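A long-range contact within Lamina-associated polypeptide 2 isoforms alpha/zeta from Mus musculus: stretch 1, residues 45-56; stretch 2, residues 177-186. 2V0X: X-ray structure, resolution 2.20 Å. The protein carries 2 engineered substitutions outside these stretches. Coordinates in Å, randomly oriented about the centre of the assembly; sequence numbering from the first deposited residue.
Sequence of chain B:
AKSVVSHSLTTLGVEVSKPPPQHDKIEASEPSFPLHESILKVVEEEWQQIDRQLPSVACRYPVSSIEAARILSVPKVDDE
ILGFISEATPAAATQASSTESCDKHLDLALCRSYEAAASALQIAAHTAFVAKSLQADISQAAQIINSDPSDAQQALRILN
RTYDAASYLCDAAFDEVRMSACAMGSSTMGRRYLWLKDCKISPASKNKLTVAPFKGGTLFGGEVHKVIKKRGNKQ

Stretch 1, residues 45-56: EEWQQIDRQLPS
Stretch 2 (177-186) VRMSACAMGS

The indole of Trp47 hydrogen-bonds a backbone carbonyl inside an intact helix: NE1 donates to Ala181 O at 2.9 Å (N-H...O angle 153°), although that same oxygen already accepts from Gly185 N at 2.8 Å in the regular helical pattern. Gly185 has no side chain, and a CB there would point toward stretch 1, 3.3 Å from Ile50 CG2 and 3.7 Å from Trp47 CD1; its CA lies 4.9 Å from the CA of Ile50.

Stretch 2 (177-186) is helical throughout, phi/psi near -63/-42. Stretch 1 enters as helix at Glu45 and Glu46, makes a type I turn from Glu46 to Gln49, then passes through Gln49 (-146/87), Ile50 (-74/-22), Asp51 (-96/86) and Arg52 (-157/151) to 53-56, near -72/145. Glu46 CA lies 6.4 Å from Cys182 CA. Glu46 to Ile50 advances in the same general direction as Cys182 to Gly185; Ile50 to Pro55 then runs back, roughly antiparallel to the helix, to Cys182 and Met179.

Trp47 (chi1 -72°, chi2 -1°) has its CB sideways, but the ring meets Ala181 O and Met184 CE at its edge, with CZ2 3.7 Å from CE of selenomethionine Met184 (chi1 m, chi2 t, chi3 p). Ile50 (chi1 p, chi2 t) points toward the helix, CB 3.7 Å from Gly185 O. Beside it, one water donates to Ile50 O (2.7 Å) and hydrogen-bonds Ser186 OG (3.0 Å).

Glu46 (chi1 m, chi2 m, chi3 -44°) points toward the helix, its carboxylate between two positive side chains: OE2 forms a long salt bridge with Arg178 NE (3.6 Å; Arg178 t, t, m, chi4 136°), while OE1 pairs with Arg52 NH1 (3.1 Å; Arg52 t, t, p, chi4 70°). Arg52 NH2 also donates to Glu46 O (3.1 Å), tying the extended segment back to the turn.

Further along, apolar packing takes over. Leu54 (chi1 m, chi2 t) sets CD2 3.4 Å from Cys182 CB and 4.4 Å from Met179 CE. Pro55, C-gamma endo, lays CG 4.0 Å from SE of selenomethionine Met179 (chi1, chi2 and chi3 all m). The contact buries 594 Å² in total.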

ATOM      1  N   GLU B  45       7.132   1.731  14.765  1.00 49.71           N
ATOM      2  CA  GLU B  45       6.712   3.032  15.284  1.00 49.99           C
ATOM      3  C   GLU B  45       5.240   3.282  14.999  1.00 50.80           C
ATOM      4  O   GLU B  45       4.516   3.789  15.860  1.00 54.37           O
ATOM      5  CB  GLU B  45       7.529   4.169  14.671  1.00 52.59           C
ATOM      6  CG  GLU B  45       8.973   4.229  15.139  1.00 87.14           C
ATOM      7  CD  GLU B  45       9.780   5.283  14.398  1.00117.05           C
ATOM      8  OE1 GLU B  45       9.430   6.481  14.491  1.00134.57           O
ATOM      9  OE2 GLU B  45      10.764   4.913  13.722  1.00117.40           O
ATOM     10  N   GLU B  46       4.799   2.936  13.790  1.00 46.92           N
ATOM     11  CA  GLU B  46       3.403   3.126  13.399  1.00 43.29           C
ATOM     12  C   GLU B  46       2.488   2.179  14.147  1.00 38.93           C
ATOM     13  O   GLU B  46       1.356   2.519  14.460  1.00 39.23           O
ATOM     14  CB  GLU B  46       3.209   2.885  11.897  1.00 43.61           C
ATOM     15  CG  GLU B  46       3.998   3.820  11.000  1.00 53.49           C
ATOM     16  CD  GLU B  46       3.648   5.280  11.209  1.00 60.50           C
ATOM     17  OE1 GLU B  46       2.444   5.609  11.315  1.00 70.68           O
ATOM     18  OE2 GLU B  46       4.588   6.096  11.255  1.00 66.76           O
ATOM     19  N   TRP B  47       2.992   0.991  14.444  1.00 33.94           N
ATOM     20  CA  TRP B  47       2.202  -0.023  15.128  1.00 30.86           C
ATOM     21  C   TRP B  47       2.016   0.186  16.627  1.00 34.34           C
ATOM     22  O   TRP B  47       1.263  -0.549  17.262  1.00 37.03           O
ATOM     23  CB  TRP B  47       2.776  -1.401  14.844  1.00 28.04           C
ATOM     24  CG  TRP B  47       2.515  -1.856  13.451  1.00 27.44           C
ATOM     25  CD1 TRP B  47       1.819  -1.175  12.471  1.00 27.52           C
ATOM     26  CD2 TRP B  47       2.909  -3.104  12.868  1.00 27.08           C
ATOM     27  NE1 TRP B  47       1.763  -1.930  11.323  1.00 27.64           N
ATOM     28  CE2 TRP B  47       2.421  -3.117  11.536  1.00 27.74           C
ATOM     29  CE3 TRP B  47       3.621  -4.218  13.343  1.00 25.96           C
ATOM     30  CZ2 TRP B  47       2.629  -4.203  10.673  1.00 28.31           C
ATOM     31  CZ3 TRP B  47       3.820  -5.302  12.483  1.00 25.91           C
ATOM     32  CH2 TRP B  47       3.328  -5.286  11.164  1.00 26.58           C
ATOM     33  N   GLN B  48       2.683   1.192  17.185  1.00 37.26           N
ATOM     34  CA  GLN B  48       2.568   1.469  18.610  1.00 41.35           C
ATOM     35  C   GLN B  48       1.209   2.088  18.916  1.00 42.25           C
ATOM     36  O   GLN B  48       0.716   2.009  20.037  1.00 43.17           O
ATOM     37  CB  GLN B  48       3.696   2.396  19.085  1.00 54.01           C
ATOM     38  CG  GLN B  48       5.099   1.803  18.967  1.00 61.51           C
ATOM     39  CD  GLN B  48       5.261   0.500  19.734  1.00 68.10           C
ATOM     40  OE1 GLN B  48       5.041   0.448  20.943  1.00 68.45           O
ATOM     41  NE2 GLN B  48       5.653  -0.558  19.033  1.00 70.67           N
ATOM     42  N   GLN B  49       0.583   2.650  17.891  1.00 41.97           N
ATOM     43  CA  GLN B  49      -0.723   3.282  18.036  1.00 41.49           C
ATOM     44  C   GLN B  49      -1.437   3.023  16.706  1.00 39.44           C
ATOM     45  O   GLN B  49      -1.341   3.830  15.796  1.00 40.56           O
ATOM     46  CB  GLN B  49      -0.511   4.785  18.268  1.00 48.20           C
ATOM     47  CG  GLN B  49      -1.436   5.428  19.290  1.00 64.14           C
ATOM     48  CD  GLN B  49      -2.806   5.731  18.736  1.00 87.68           C
ATOM     49  OE1 GLN B  49      -3.048   6.819  18.216  1.00 89.08           O
ATOM     50  NE2 GLN B  49      -3.718   4.776  18.854  1.00106.97           N
ATOM     51  N   ILE B  50      -2.123   1.883  16.584  1.00 35.97           N
ATOM     52  CA  ILE B  50      -2.789   1.550  15.320  1.00 37.35           C
ATOM     53  C   ILE B  50      -4.050   2.352  15.028  1.00 42.45           C
ATOM     54  O   ILE B  50      -4.464   2.448  13.876  1.00 43.70           O
ATOM     55  CB  ILE B  50      -3.096   0.034  15.172  1.00 34.79           C
ATOM     56  CG1 ILE B  50      -4.084  -0.439  16.248  1.00 39.70           C
ATOM     57  CG2 ILE B  50      -1.805  -0.765  15.211  1.00 32.01           C
ATOM     58  CD1 ILE B  50      -4.472  -1.912  16.111  1.00 36.60           C
ATOM     59  N   ASP B  51      -4.657   2.914  16.074  1.00 45.92           N
ATOM     60  CA  ASP B  51      -5.869   3.723  15.935  1.00 46.09           C
ATOM     61  C   ASP B  51      -5.411   5.180  15.876  1.00 44.92           C
ATOM     62  O   ASP B  51      -5.349   5.862  16.906  1.00 41.63           O
ATOM     63  CB  ASP B  51      -6.795   3.504  17.147  1.00 48.57           C
ATOM     64  CG  ASP B  51      -8.173   4.139  16.975  1.00 55.04           C
ATOM     65  OD1 ASP B  51      -8.986   4.037  17.919  1.00 64.63           O
ATOM     66  OD2 ASP B  51      -8.467   4.722  15.915  1.00 46.75           O
ATOM     67  N   ARG B  52      -5.076   5.639  14.677  1.00 48.02           N
ATOM     68  CA  ARG B  52      -4.599   7.006  14.481  1.00 51.79           C
ATOM     69  C   ARG B  52      -4.812   7.486  13.045  1.00 50.02           C
ATOM     70  O   ARG B  52      -4.863   6.694  12.105  1.00 50.62           O
ATOM     71  CB  ARG B  52      -3.113   7.110  14.877  1.00 60.07           C
ATOM     72  CG  ARG B  52      -2.331   8.253  14.221  1.00 70.33           C
ATOM     73  CD  ARG B  52      -1.036   8.597  14.965  1.00 66.48           C
ATOM     74  NE  ARG B  52      -0.322   7.425  15.477  1.00 61.52           N
ATOM     75  CZ  ARG B  52       0.312   6.526  14.727  1.00 57.71           C
ATOM     76  NH1 ARG B  52       0.339   6.641  13.402  1.00 45.11           N
ATOM     77  NH2 ARG B  52       0.937   5.509  15.313  1.00 61.20           N
ATOM     78  N   GLN B  53      -4.989   8.790  12.907  1.00 48.93           N
ATOM     79  CA  GLN B  53      -5.208   9.429  11.618  1.00 48.90           C
ATOM     80  C   GLN B  53      -3.975   9.262  10.733  1.00 47.69           C
ATOM     81  O   GLN B  53      -2.844   9.306  11.214  1.00 49.73           O
ATOM     82  CB  GLN B  53      -5.500  10.911  11.844  1.00 50.90           C
ATOM     83  CG  GLN B  53      -6.057  11.645  10.659  1.00 56.72           C
ATOM     84  CD  GLN B  53      -6.707  12.946  11.069  1.00 59.83           C
ATOM     85  OE1 GLN B  53      -7.913  13.136  10.887  1.00 64.46           O
ATOM     86  NE2 GLN B  53      -5.926  13.831  11.671  1.00 64.99           N
ATOM     87  N   LEU B  54      -4.203   9.103   9.438  1.00 43.89           N
ATOM     88  CA  LEU B  54      -3.123   8.920   8.478  1.00 43.63           C
ATOM     89  C   LEU B  54      -2.411  10.202   8.052  1.00 41.41           C
ATOM     90  O   LEU B  54      -3.052  11.228   7.842  1.00 42.11           O
ATOM     91  CB  LEU B  54      -3.679   8.238   7.231  1.00 45.37           C
ATOM     92  CG  LEU B  54      -4.273   6.847   7.476  1.00 49.36           C
ATOM     93  CD1 LEU B  54      -4.954   6.340   6.229  1.00 50.80           C
ATOM     94  CD2 LEU B  54      -3.183   5.914   7.919  1.00 49.45           C
ATOM     95  N   PRO B  55      -1.070  10.169   7.940  1.00 37.97           N
ATOM     96  CA  PRO B  55      -0.333  11.371   7.511  1.00 35.79           C
ATOM     97  C   PRO B  55      -0.692  11.701   6.059  1.00 33.97           C
ATOM     98  O   PRO B  55      -1.007  10.810   5.263  1.00 33.28           O
ATOM     99  CB  PRO B  55       1.132  10.946   7.638  1.00 35.29           C
ATOM    100  CG  PRO B  55       1.084   9.473   7.487  1.00 36.10           C
ATOM    101  CD  PRO B  55      -0.134   9.093   8.303  1.00 36.76           C
ATOM    102  N   SER B  56      -0.675  12.983   5.729  1.00 31.86           N
ATOM    103  CA  SER B  56      -1.012  13.439   4.392  1.00 32.59           C
ATOM    104  C   SER B  56       0.162  13.313   3.417  1.00 38.50           C
ATOM    105  O   SER B  56       1.330  13.394   3.803  1.00 40.63           O
ATOM    106  CB  SER B  56      -1.469  14.906   4.456  1.00 27.83           C
ATOM    107  OG  SER B  56      -1.792  15.410   3.173  1.00 35.74           O
ATOM    108  N   VAL B 177       6.573   2.371   2.662  1.00 23.87           N
ATOM    109  CA  VAL B 177       6.650   1.411   3.767  1.00 25.03           C
ATOM    110  C   VAL B 177       5.765   1.924   4.922  1.00 25.30           C
ATOM    111  O   VAL B 177       5.027   1.165   5.543  1.00 25.78           O
ATOM    112  CB  VAL B 177       8.133   1.244   4.261  1.00 25.03           C
ATOM    113  CG1 VAL B 177       8.192   0.494   5.625  1.00 24.53           C
ATOM    114  CG2 VAL B 177       8.953   0.452   3.232  1.00 24.15           C
ATOM    115  N   ARG B 178       5.846   3.222   5.191  1.00 27.27           N
ATOM    116  CA  ARG B 178       5.047   3.853   6.250  1.00 28.54           C
ATOM    117  C   ARG B 178       3.541   3.724   5.969  1.00 26.75           C
ATOM    118  O   ARG B 178       2.768   3.332   6.842  1.00 28.20           O
ATOM    119  CB  ARG B 178       5.431   5.340   6.399  1.00 32.00           C
ATOM    120  CG  ARG B 178       4.686   6.054   7.522  1.00 50.61           C
ATOM    121  CD  ARG B 178       5.381   7.335   7.946  1.00 73.12           C
ATOM    122  NE  ARG B 178       6.702   7.071   8.510  1.00 84.80           N
ATOM    123  CZ  ARG B 178       7.795   7.768   8.216  1.00 83.26           C
ATOM    124  NH1 ARG B 178       7.737   8.779   7.356  1.00 68.19           N
ATOM    125  NH2 ARG B 178       8.951   7.456   8.794  1.00 87.08           N
HETATM  126  N   MSE B 179       3.129   4.069   4.753  1.00 27.08           N
HETATM  127  CA  MSE B 179       1.726   3.960   4.366  1.00 28.17           C
HETATM  128  C   MSE B 179       1.221   2.519   4.472  1.00 27.34           C
HETATM  129  O   MSE B 179       0.088   2.282   4.924  1.00 27.77           O
HETATM  130  CB  MSE B 179       1.495   4.511   2.953  1.00 31.39           C
HETATM  131  CG  MSE B 179       1.686   6.036   2.807  1.00 37.21           C
HETATM  132 SE   MSE B 179       0.827   7.097   4.233  1.00 45.29          SE
HETATM  133  CE  MSE B 179      -0.872   6.280   4.245  1.00 46.49           C
ATOM    134  N   SER B 180       2.058   1.559   4.071  1.00 27.92           N
ATOM    135  CA  SER B 180       1.710   0.138   4.143  1.00 27.19           C
ATOM    136  C   SER B 180       1.538  -0.308   5.599  1.00 26.92           C
ATOM    137  O   SER B 180       0.639  -1.081   5.909  1.00 30.25           O
ATOM    138  CB  SER B 180       2.794  -0.729   3.476  1.00 30.55           C
ATOM    139  OG  SER B 180       2.839  -0.519   2.072  1.00 38.90           O
ATOM    140  N   ALA B 181       2.401   0.191   6.478  1.00 23.97           N
ATOM    141  CA  ALA B 181       2.344  -0.157   7.891  1.00 22.75           C
ATOM    142  C   ALA B 181       1.046   0.363   8.502  1.00 24.65           C
ATOM    143  O   ALA B 181       0.407  -0.340   9.283  1.00 26.98           O
ATOM    144  CB  ALA B 181       3.560   0.396   8.649  1.00 22.14           C
ATOM    145  N   CYS B 182       0.619   1.547   8.075  1.00 29.27           N
ATOM    146  CA  CYS B 182      -0.615   2.160   8.568  1.00 31.49           C
ATOM    147  C   CYS B 182      -1.809   1.322   8.133  1.00 30.47           C
ATOM    148  O   CYS B 182      -2.723   1.072   8.923  1.00 31.92           O
ATOM    149  CB  CYS B 182      -0.759   3.591   8.030  1.00 33.26           C
ATOM    150  SG  CYS B 182       0.345   4.828   8.808  1.00 34.90           S
ATOM    151  N   ALA B 183      -1.795   0.890   6.871  1.00 28.18           N
ATOM    152  CA  ALA B 183      -2.870   0.074   6.319  1.00 26.94           C
ATOM    153  C   ALA B 183      -2.984  -1.227   7.109  1.00 29.33           C
ATOM    154  O   ALA B 183      -4.076  -1.660   7.453  1.00 32.92           O
ATOM    155  CB  ALA B 183      -2.610  -0.228   4.848  1.00 25.98           C
HETATM  156  N   MSE B 184      -1.843  -1.859   7.347  1.00 29.97           N
HETATM  157  CA  MSE B 184      -1.772  -3.096   8.109  1.00 30.61           C
HETATM  158  C   MSE B 184      -2.280  -2.855   9.537  1.00 29.20           C
HETATM  159  O   MSE B 184      -2.976  -3.693  10.096  1.00 30.62           O
HETATM  160  CB  MSE B 184      -0.327  -3.611   8.122  1.00 33.63           C
HETATM  161  CG  MSE B 184       0.120  -4.214   6.779  1.00 38.07           C
HETATM  162 SE   MSE B 184       2.045  -4.113   6.513  1.00 41.48          SE
HETATM  163  CE  MSE B 184       2.569  -5.790   7.299  1.00 39.81           C
ATOM    164  N   GLY B 185      -1.907  -1.724  10.128  1.00 28.39           N
ATOM    165  CA  GLY B 185      -2.386  -1.392  11.458  1.00 28.58           C
ATOM    166  C   GLY B 185      -3.912  -1.238  11.463  1.00 30.85           C
ATOM    167  O   GLY B 185      -4.586  -1.762  12.331  1.00 32.27           O
ATOM    168  N   SER B 186      -4.460  -0.564  10.457  1.00 30.91           N
ATOM    169  CA  SER B 186      -5.901  -0.347  10.361  1.00 30.14           C
ATOM    170  C   SER B 186      -6.645  -1.655  10.147  1.00 29.85           C
ATOM    171  O   SER B 186      -7.696  -1.887  10.753  1.00 31.87           O
ATOM    172  CB  SER B 186      -6.216   0.645   9.249  1.00 32.42           C
ATOM    173  OG  SER B 186      -5.631   1.896   9.548  1.00 47.25           O
TER
HETATM  174  O   HOH W   1      -6.591   2.791  12.281  1.00 39.99           O